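Uncharacterized metal-dependent hydrolase (PDB 3ICJ) probably hydrolyses carbon-nitrogen bonds other than peptide bonds, as a zinc-dependent member of the amidohydrolase family whose natural substrate is not established. Local coordinates at residues A[382-396]-A[419-433]. Sequence-based numbering, arbitrary orientation.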
ATOM      1  N   LEU A 382       9.209  16.393  15.787  1.00 43.83           N
ATOM      2  CA  LEU A 382       9.723  15.120  16.311  1.00 39.47           C
ATOM      3  C   LEU A 382       9.312  14.817  17.752  1.00 41.95           C
ATOM      4  O   LEU A 382       8.872  13.709  18.043  1.00 39.56           O
ATOM      5  CB  LEU A 382      11.250  15.064  16.201  1.00 36.05           C
ATOM      6  CG  LEU A 382      11.862  15.163  14.806  1.00 33.94           C
ATOM      7  CD1 LEU A 382      13.388  15.159  14.901  1.00 36.91           C
ATOM      8  CD2 LEU A 382      11.378  14.013  13.915  1.00 31.98           C
ATOM      9  N   GLU A 383       9.445  15.803  18.641  1.00 45.58           N
ATOM     10  CA  GLU A 383       9.012  15.634  20.030  1.00 47.03           C
ATOM     11  C   GLU A 383       7.539  15.267  20.164  1.00 43.80           C
ATOM     12  O   GLU A 383       7.203  14.442  21.004  1.00 42.71           O
ATOM     13  CB  GLU A 383       9.325  16.873  20.886  1.00 51.54           C
ATOM     14  CG  GLU A 383      10.775  16.934  21.397  1.00 71.48           C
ATOM     15  CD  GLU A 383      11.260  15.629  22.054  1.00 84.28           C
ATOM     16  OE1 GLU A 383      10.567  15.097  22.952  1.00 85.45           O
ATOM     17  OE2 GLU A 383      12.348  15.142  21.672  1.00 89.21           O
ATOM     18  N   ARG A 384       6.678  15.873  19.339  1.00 36.45           N
ATOM     19  CA  ARG A 384       5.238  15.610  19.379  1.00 39.70           C
ATOM     20  C   ARG A 384       4.924  14.186  18.937  1.00 39.32           C
ATOM     21  O   ARG A 384       4.045  13.552  19.504  1.00 38.19           O
ATOM     22  CB  ARG A 384       4.465  16.568  18.470  1.00 42.83           C
ATOM     23  CG  ARG A 384       4.455  18.017  18.905  1.00 50.31           C
ATOM     24  CD  ARG A 384       3.528  18.812  18.004  1.00 43.72           C
ATOM     25  NE  ARG A 384       2.124  18.639  18.381  1.00 44.92           N
ATOM     26  CZ  ARG A 384       1.094  19.007  17.624  1.00 46.08           C
ATOM     27  NH1 ARG A 384      -0.146  18.844  18.063  1.00 41.28           N
ATOM     28  NH2 ARG A 384       1.302  19.545  16.428  1.00 44.43           N
ATOM     29  N   ILE A 385       5.645  13.709  17.921  1.00 38.47           N
ATOM     30  CA  ILE A 385       5.474  12.359  17.371  1.00 36.60           C
ATOM     31  C   ILE A 385       5.892  11.312  18.396  1.00 38.20           C
ATOM     32  O   ILE A 385       5.161  10.354  18.636  1.00 35.70           O
ATOM     33  CB  ILE A 385       6.241  12.211  16.018  1.00 35.09           C
ATOM     34  CG1 ILE A 385       5.572  13.073  14.940  1.00 33.69           C
ATOM     35  CG2 ILE A 385       6.301  10.750  15.534  1.00 36.42           C
ATOM     36  CD1 ILE A 385       6.401  13.261  13.676  1.00 42.18           C
ATOM     37  N   LYS A 386       7.053  11.526  19.019  1.00 38.64           N
ATOM     38  CA  LYS A 386       7.559  10.668  20.092  1.00 42.42           C
ATOM     39  C   LYS A 386       6.564  10.589  21.259  1.00 43.32           C
ATOM     40  O   LYS A 386       6.216   9.487  21.690  1.00 39.99           O
ATOM     41  CB  LYS A 386       8.914  11.201  20.593  1.00 36.26           C
ATOM     42  CG  LYS A 386       9.643  10.317  21.593  1.00 46.53           C
ATOM     43  CD  LYS A 386      10.919  11.044  22.050  1.00 44.97           C
ATOM     44  CE  LYS A 386      11.458  10.506  23.369  1.00 61.53           C
ATOM     45  NZ  LYS A 386      12.237   9.261  23.162  1.00 70.90           N
ATOM     46  N   GLU A 387       6.102  11.759  21.731  1.00 38.87           N
ATOM     47  CA  GLU A 387       5.259  11.895  22.935  1.00 38.13           C
ATOM     48  C   GLU A 387       3.851  11.317  22.767  1.00 38.30           C
ATOM     49  O   GLU A 387       3.311  10.712  23.693  1.00 38.24           O
ATOM     50  CB  GLU A 387       5.246  13.373  23.408  1.00 45.79           C
ATOM     51  CG  GLU A 387       3.905  14.005  23.826  1.00 61.89           C
ATOM     52  CD  GLU A 387       3.819  15.512  23.468  1.00 77.16           C
ATOM     53  OE1 GLU A 387       2.794  15.938  22.886  1.00 75.18           O
ATOM     54  OE2 GLU A 387       4.777  16.273  23.748  1.00 71.70           O
ATOM     55  N   LEU A 388       3.273  11.497  21.578  1.00 37.49           N
ATOM     56  CA  LEU A 388       1.961  10.953  21.233  1.00 37.75           C
ATOM     57  C   LEU A 388       2.032   9.503  20.730  1.00 41.39           C
ATOM     58  O   LEU A 388       0.982   8.890  20.490  1.00 40.74           O
ATOM     59  CB  LEU A 388       1.302  11.818  20.151  1.00 36.33           C
ATOM     60  CG  LEU A 388       0.850  13.245  20.471  1.00 47.68           C
ATOM     61  CD1 LEU A 388       0.475  13.956  19.172  1.00 41.96           C
ATOM     62  CD2 LEU A 388      -0.299  13.251  21.497  1.00 52.78           C
ATOM     63  N   LYS A 389       3.256   8.986  20.539  1.00 36.98           N
ATOM     64  CA  LYS A 389       3.506   7.594  20.066  1.00 36.24           C
ATOM     65  C   LYS A 389       2.749   7.275  18.765  1.00 38.95           C
ATOM     66  O   LYS A 389       2.209   6.170  18.591  1.00 38.45           O
ATOM     67  CB  LYS A 389       3.165   6.558  21.158  1.00 40.86           C
ATOM     68  CG  LYS A 389       3.808   6.804  22.541  1.00 49.12           C
ATOM     69  CD  LYS A 389       3.264   5.805  23.571  1.00 57.86           C
ATOM     70  CE  LYS A 389       4.102   5.783  24.846  1.00 63.78           C
ATOM     71  NZ  LYS A 389       3.725   6.872  25.777  1.00 63.35           N
ATOM     72  N   VAL A 390       2.715   8.252  17.856  1.00 41.31           N
ATOM     73  CA  VAL A 390       2.052   8.093  16.557  1.00 40.45           C
ATOM     74  C   VAL A 390       2.804   7.066  15.718  1.00 41.87           C
ATOM     75  O   VAL A 390       4.029   7.152  15.558  1.00 41.17           O
ATOM     76  CB  VAL A 390       1.997   9.421  15.769  1.00 41.89           C
ATOM     77  CG1 VAL A 390       1.142   9.259  14.500  1.00 41.52           C
ATOM     78  CG2 VAL A 390       1.440  10.541  16.645  1.00 45.29           C
ATOM     79  N   ARG A 391       2.070   6.096  15.189  1.00 36.90           N
ATOM     80  CA  ARG A 391       2.652   5.081  14.329  1.00 33.30           C
ATOM     81  C   ARG A 391       2.745   5.655  12.925  1.00 36.86           C
ATOM     82  O   ARG A 391       1.899   6.458  12.530  1.00 40.15           O
ATOM     83  CB  ARG A 391       1.794   3.830  14.365  1.00 35.69           C
ATOM     84  CG  ARG A 391       1.837   3.117  15.728  1.00 37.69           C
ATOM     85  CD  ARG A 391       0.639   2.215  15.940  1.00 34.90           C
ATOM     86  NE  ARG A 391      -0.584   2.948  16.276  1.00 35.89           N
ATOM     87  CZ  ARG A 391      -1.729   2.891  15.589  1.00 41.75           C
ATOM     88  NH1 ARG A 391      -1.843   2.110  14.528  1.00 34.43           N
ATOM     89  NH2 ARG A 391      -2.784   3.601  15.981  1.00 35.15           N
ATOM     90  N   ILE A 392       3.783   5.277  12.186  1.00 33.55           N
ATOM     91  CA  ILE A 392       4.050   5.859  10.867  1.00 35.76           C
ATOM     92  C   ILE A 392       4.310   4.749   9.841  1.00 35.86           C
ATOM     93  O   ILE A 392       5.069   3.827  10.088  1.00 36.36           O
ATOM     94  CB  ILE A 392       5.255   6.849  10.888  1.00 36.66           C
ATOM     95  CG1 ILE A 392       4.915   8.098  11.725  1.00 37.17           C
ATOM     96  CG2 ILE A 392       5.625   7.284   9.469  1.00 39.30           C
ATOM     97  CD1 ILE A 392       6.137   8.934  12.116  1.00 43.28           C
ATOM     98  N   SER A 393       3.628   4.835   8.710  1.00 34.51           N
ATOM     99  CA  SER A 393       3.914   3.968   7.587  1.00 36.85           C
ATOM    100  C   SER A 393       4.619   4.772   6.487  1.00 39.94           C
ATOM    101  O   SER A 393       4.043   5.715   5.930  1.00 45.76           O
ATOM    102  CB  SER A 393       2.632   3.348   7.059  1.00 45.02           C
ATOM    103  OG  SER A 393       2.943   2.194   6.304  1.00 45.47           O
ATOM    104  N   ALA A 394       5.853   4.387   6.184  1.00 41.78           N
ATOM    105  CA  ALA A 394       6.684   5.095   5.207  1.00 39.59           C
ATOM    106  C   ALA A 394       7.056   4.182   4.043  1.00 38.04           C
ATOM    107  O   ALA A 394       7.137   2.959   4.194  1.00 39.93           O
ATOM    108  CB  ALA A 394       7.922   5.645   5.881  1.00 40.72           C
ATOM    109  N   GLN A 395       7.293   4.795   2.882  1.00 38.47           N
ATOM    110  CA  GLN A 395       7.550   4.097   1.629  1.00 39.17           C
ATOM    111  C   GLN A 395       8.964   4.444   1.147  1.00 39.03           C
ATOM    112  O   GLN A 395       9.166   5.508   0.530  1.00 41.39           O
ATOM    113  CB  GLN A 395       6.498   4.479   0.559  1.00 36.67           C
ATOM    114  CG  GLN A 395       5.039   4.082   0.889  1.00 41.55           C
ATOM    115  CD  GLN A 395       4.377   4.986   1.943  1.00 54.95           C
ATOM    116  OE1 GLN A 395       4.603   6.204   1.963  1.00 56.25           O
ATOM    117  NE2 GLN A 395       3.561   4.392   2.822  1.00 49.53           N
ATOM    118  N   PRO A 396       9.953   3.573   1.444  1.00 40.78           N
ATOM    119  CA  PRO A 396      11.329   3.959   1.124  1.00 40.31           C
ATOM    120  C   PRO A 396      11.606   4.158  -0.362  1.00 38.96           C
ATOM    121  O   PRO A 396      12.471   4.967  -0.696  1.00 40.07           O
ATOM    122  CB  PRO A 396      12.166   2.810   1.680  1.00 36.02           C
ATOM    123  CG  PRO A 396      11.324   2.224   2.771  1.00 36.26           C
ATOM    124  CD  PRO A 396       9.907   2.375   2.312  1.00 36.86           C
ATOM    125  N   ARG A 419      12.655  10.788   6.426  1.00 36.77           N
ATOM    126  CA  ARG A 419      13.590  10.698   7.540  1.00 35.90           C
ATOM    127  C   ARG A 419      13.459   9.346   8.247  1.00 37.76           C
ATOM    128  O   ARG A 419      13.106   9.279   9.424  1.00 40.21           O
ATOM    129  CB  ARG A 419      13.315  11.855   8.510  1.00 32.58           C
ATOM    130  CG  ARG A 419      13.548  13.213   7.881  1.00 39.70           C
ATOM    131  CD  ARG A 419      13.344  14.352   8.891  1.00 35.04           C
ATOM    132  NE  ARG A 419      14.413  14.441   9.887  1.00 37.43           N
ATOM    133  CZ  ARG A 419      14.504  15.429  10.774  1.00 35.66           C
ATOM    134  NH1 ARG A 419      13.582  16.395  10.794  1.00 32.59           N
ATOM    135  NH2 ARG A 419      15.502  15.460  11.650  1.00 38.71           N
ATOM    136  N   LEU A 420      13.755   8.273   7.509  1.00 38.36           N
ATOM    137  CA  LEU A 420      13.495   6.907   7.938  1.00 38.90           C
ATOM    138  C   LEU A 420      14.202   6.565   9.235  1.00 36.92           C
ATOM    139  O   LEU A 420      13.591   6.004  10.145  1.00 39.29           O
ATOM    140  CB  LEU A 420      13.896   5.903   6.838  1.00 33.23           C
ATOM    141  CG  LEU A 420      13.312   6.144   5.438  1.00 41.16           C
ATOM    142  CD1 LEU A 420      13.691   5.014   4.485  1.00 36.96           C
ATOM    143  CD2 LEU A 420      11.809   6.300   5.478  1.00 41.46           C
ATOM    144  N   LYS A 421      15.486   6.911   9.318  1.00 37.54           N
ATOM    145  CA  LYS A 421      16.283   6.587  10.499  1.00 33.36           C
ATOM    146  C   LYS A 421      15.770   7.351  11.732  1.00 38.05           C
ATOM    147  O   LYS A 421      15.583   6.762  12.799  1.00 42.48           O
ATOM    148  CB  LYS A 421      17.771   6.856  10.228  1.00 38.57           C
ATOM    149  CG  LYS A 421      18.685   6.794  11.453  1.00 40.65           C
ATOM    150  CD  LYS A 421      18.780   5.379  11.989  1.00 49.99           C
ATOM    151  CE  LYS A 421      19.886   5.247  13.024  1.00 57.51           C
ATOM    152  NZ  LYS A 421      19.541   4.177  13.994  1.00 63.97           N
ATOM    153  N   THR A 422      15.513   8.645  11.565  1.00 37.92           N
ATOM    154  CA  THR A 422      15.042   9.488  12.657  1.00 37.13           C
ATOM    155  C   THR A 422      13.665   9.042  13.150  1.00 36.12           C
ATOM    156  O   THR A 422      13.487   8.792  14.342  1.00 35.55           O
ATOM    157  CB  THR A 422      15.022  10.968  12.249  1.00 37.22           C
ATOM    158  OG1 THR A 422      16.348  11.372  11.937  1.00 37.18           O
ATOM    159  CG2 THR A 422      14.511  11.871  13.386  1.00 37.32           C
ATOM    160  N   LEU A 423      12.709   8.914  12.232  1.00 33.97           N
ATOM    161  CA  LEU A 423      11.377   8.453  12.599  1.00 36.50           C
ATOM    162  C   LEU A 423      11.342   7.080  13.289  1.00 37.52           C
ATOM    163  O   LEU A 423      10.649   6.904  14.293  1.00 36.99           O
ATOM    164  CB  LEU A 423      10.422   8.506  11.393  1.00 33.97           C
ATOM    165  CG  LEU A 423      10.155   9.867  10.733  1.00 38.02           C
ATOM    166  CD1 LEU A 423       9.353   9.655   9.454  1.00 34.59           C
ATOM    167  CD2 LEU A 423       9.450  10.848  11.669  1.00 36.39           C
ATOM    168  N   SER A 424      12.124   6.126  12.790  1.00 40.42           N
ATOM    169  CA  SER A 424      12.169   4.796  13.390  1.00 40.25           C
ATOM    170  C   SER A 424      12.818   4.772  14.790  1.00 40.70           C
ATOM    171  O   SER A 424      12.503   3.905  15.603  1.00 39.89           O
ATOM    172  CB  SER A 424      12.858   3.810  12.451  1.00 44.15           C
ATOM    173  OG  SER A 424      14.218   4.167  12.297  1.00 40.97           O
ATOM    174  N   SER A 425      13.676   5.750  15.089  1.00 35.76           N
ATOM    175  CA  SER A 425      14.285   5.853  16.414  1.00 41.25           C
ATOM    176  C   SER A 425      13.394   6.531  17.479  1.00 41.43           C
ATOM    177  O   SER A 425      13.674   6.422  18.671  1.00 41.37           O
ATOM    178  CB  SER A 425      15.631   6.578  16.319  1.00 44.84           C
ATOM    179  OG  SER A 425      15.419   7.970  16.111  1.00 48.06           O
ATOM    180  N   ILE A 426      12.336   7.232  17.066  1.00 37.65           N
ATOM    181  CA  ILE A 426      11.478   7.936  18.045  1.00 36.16           C
ATOM    182  C   ILE A 426      10.069   7.352  18.211  1.00 41.89           C
ATOM    183  O   ILE A 426       9.375   7.691  19.173  1.00 42.13           O
ATOM    184  CB  ILE A 426      11.354   9.468  17.770  1.00 38.39           C
ATOM    185  CG1 ILE A 426      10.596   9.718  16.453  1.00 36.26           C
ATOM    186  CG2 ILE A 426      12.744  10.164  17.859  1.00 37.59           C
ATOM    187  CD1 ILE A 426      10.172  11.152  16.191  1.00 50.44           C
ATOM    188  N   THR A 427       9.631   6.508  17.272  1.00 37.34           N
ATOM    189  CA  THR A 427       8.296   5.926  17.349  1.00 37.21           C
ATOM    190  C   THR A 427       8.259   4.592  16.595  1.00 40.75           C
ATOM    191  O   THR A 427       9.276   4.169  16.019  1.00 39.28           O
ATOM    192  CB  THR A 427       7.220   6.909  16.783  1.00 40.93           C
ATOM    193  OG1 THR A 427       5.908   6.421  17.088  1.00 35.79           O
ATOM    194  CG2 THR A 427       7.363   7.093  15.268  1.00 38.83           C
ATOM    195  N   LYS A 428       7.102   3.936  16.604  1.00 32.93           N
ATOM    196  CA  LYS A 428       6.912   2.722  15.803  1.00 33.15           C
ATOM    197  C   LYS A 428       6.744   3.076  14.340  1.00 40.09           C
ATOM    198  O   LYS A 428       5.859   3.867  13.986  1.00 39.20           O
ATOM    199  CB  LYS A 428       5.714   1.903  16.305  1.00 35.05           C
ATOM    200  CG  LYS A 428       6.027   1.184  17.618  1.00 35.82           C
ATOM    201  CD  LYS A 428       4.777   0.749  18.351  1.00 44.97           C
ATOM    202  CE  LYS A 428       5.181   0.129  19.693  1.00 47.57           C
ATOM    203  NZ  LYS A 428       4.002  -0.247  20.504  1.00 57.85           N
ATOM    204  N   LEU A 429       7.595   2.495  13.495  1.00 36.89           N
ATOM    205  CA  LEU A 429       7.556   2.796  12.062  1.00 40.65           C
ATOM    206  C   LEU A 429       7.516   1.496  11.267  1.00 36.78           C
ATOM    207  O   LEU A 429       8.041   0.492  11.705  1.00 35.60           O
ATOM    208  CB  LEU A 429       8.738   3.688  11.633  1.00 35.69           C
ATOM    209  CG  LEU A 429       8.776   4.088  10.152  1.00 40.55           C
ATOM    210  CD1 LEU A 429       8.948   5.565   9.950  1.00 51.18           C
ATOM    211  CD2 LEU A 429       9.894   3.339   9.465  1.00 58.79           C
ATOM    212  N   GLY A 430       6.874   1.522  10.110  1.00 35.28           N
ATOM    213  CA  GLY A 430       6.761   0.325   9.274  1.00 33.88           C
ATOM    214  C   GLY A 430       6.980   0.698   7.824  1.00 38.03           C
ATOM    215  O   GLY A 430       6.812   1.867   7.452  1.00 37.51           O
ATOM    216  N   PHE A 431       7.365  -0.300   7.016  1.00 35.39           N
ATOM    217  CA  PHE A 431       7.640  -0.089   5.612  1.00 38.03           C
ATOM    218  C   PHE A 431       6.510  -0.580   4.735  1.00 41.42           C
ATOM    219  O   PHE A 431       5.855  -1.586   5.038  1.00 37.56           O
ATOM    220  CB  PHE A 431       8.949  -0.756   5.181  1.00 36.60           C
ATOM    221  CG  PHE A 431      10.200   0.008   5.565  1.00 39.63           C
ATOM    222  CD1 PHE A 431      10.139   1.278   6.149  1.00 37.13           C
ATOM    223  CD2 PHE A 431      11.450  -0.557   5.326  1.00 38.51           C
ATOM    224  CE1 PHE A 431      11.316   1.964   6.490  1.00 45.48           C
ATOM    225  CE2 PHE A 431      12.624   0.123   5.659  1.00 35.75           C
ATOM    226  CZ  PHE A 431      12.554   1.390   6.237  1.00 40.48           C
ATOM    227  N   SER A 432       6.307   0.146   3.639  1.00 40.26           N
ATOM    228  CA  SER A 432       5.278  -0.145   2.664  1.00 46.29           C
ATOM    229  C   SER A 432       5.687   0.361   1.296  1.00 49.55           C
ATOM    230  O   SER A 432       6.695   1.051   1.155  1.00 46.96           O
ATOM    231  CB  SER A 432       3.945   0.493   3.060  1.00 49.30           C
ATOM    232  OG  SER A 432       4.060   1.874   3.404  1.00 48.98           O
ATOM    233  N   THR A 433       4.885   0.018   0.293  1.00 44.33           N
ATOM    234  CA  THR A 433       5.144   0.422  -1.074  1.00 44.35           C
ATOM    235  C   THR A 433       4.123   1.412  -1.617  1.00 48.00           C
ATOM    236  O   THR A 433       4.422   2.127  -2.582  1.00 51.52           O
ATOM    237  CB  THR A 433       5.192  -0.806  -2.001  1.00 49.12           C
ATOM    238  OG1 THR A 433       3.943  -1.513  -1.937  1.00 48.28           O
ATOM    239  CG2 THR A 433       6.308  -1.738  -1.564  1.00 44.32           C
TER
HETATM  240  O   HOH W   1       7.001   7.172  20.668  1.00 44.10           O
HETATM  241  O   HOH W   2       4.196   4.350  18.472  1.00 44.06           O
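Gln395 NE2 donates to Ser432 OG at 2.6 Å, the hydroxyl lying 25° out of the amide plane, while Ser393 OG shares a hydrogen bond with Ser432 OG and another with Ser100 OG of strand 92-102. A bend at chi2 (75°) folds the glutamine back to Ser432, and its OE1 bonds ND1 of the zinc ligand His373; an amide suits the place because it can both donate and accept. A leucine here would probably leave His373 ND1 and Ser432 OG without this mate, and the imidazole less firmly oriented. Pro396 sets CG over the Phe431 ring, 3.5 Å from its centroid, a CH-pi contact in which a saturated C-H meets the flat aromatic face.

Strands 391-394 and 429-431 pair in parallel, with Ala394 N to Gly430 O (3.0 Å) nearly straight at 174°. At the strands' start, Thr427 OG1 donates to Val390 O at 2.5 Å from above the carbonyl plane, leaving its methyl CG2 to meet Ile392 CD1. Small Ala394 keeps CB 4.0 Å from Leu420 CD2, and branched Ile426 puts CD1 3.8 Å from Leu382 CD2 between the helices.

Helix 420-426, packed beside helix 379-388, lies on the beta-alpha-beta crossover from strand 391-394 to 429-431, consistent with the family's (beta/alpha) barrel, whose C-terminal strand ends, here Gln395 and Ser432, face the zinc site. Strand 391-394 lies between 370-371 and 429-431, and helix 463-477 covers Phe431.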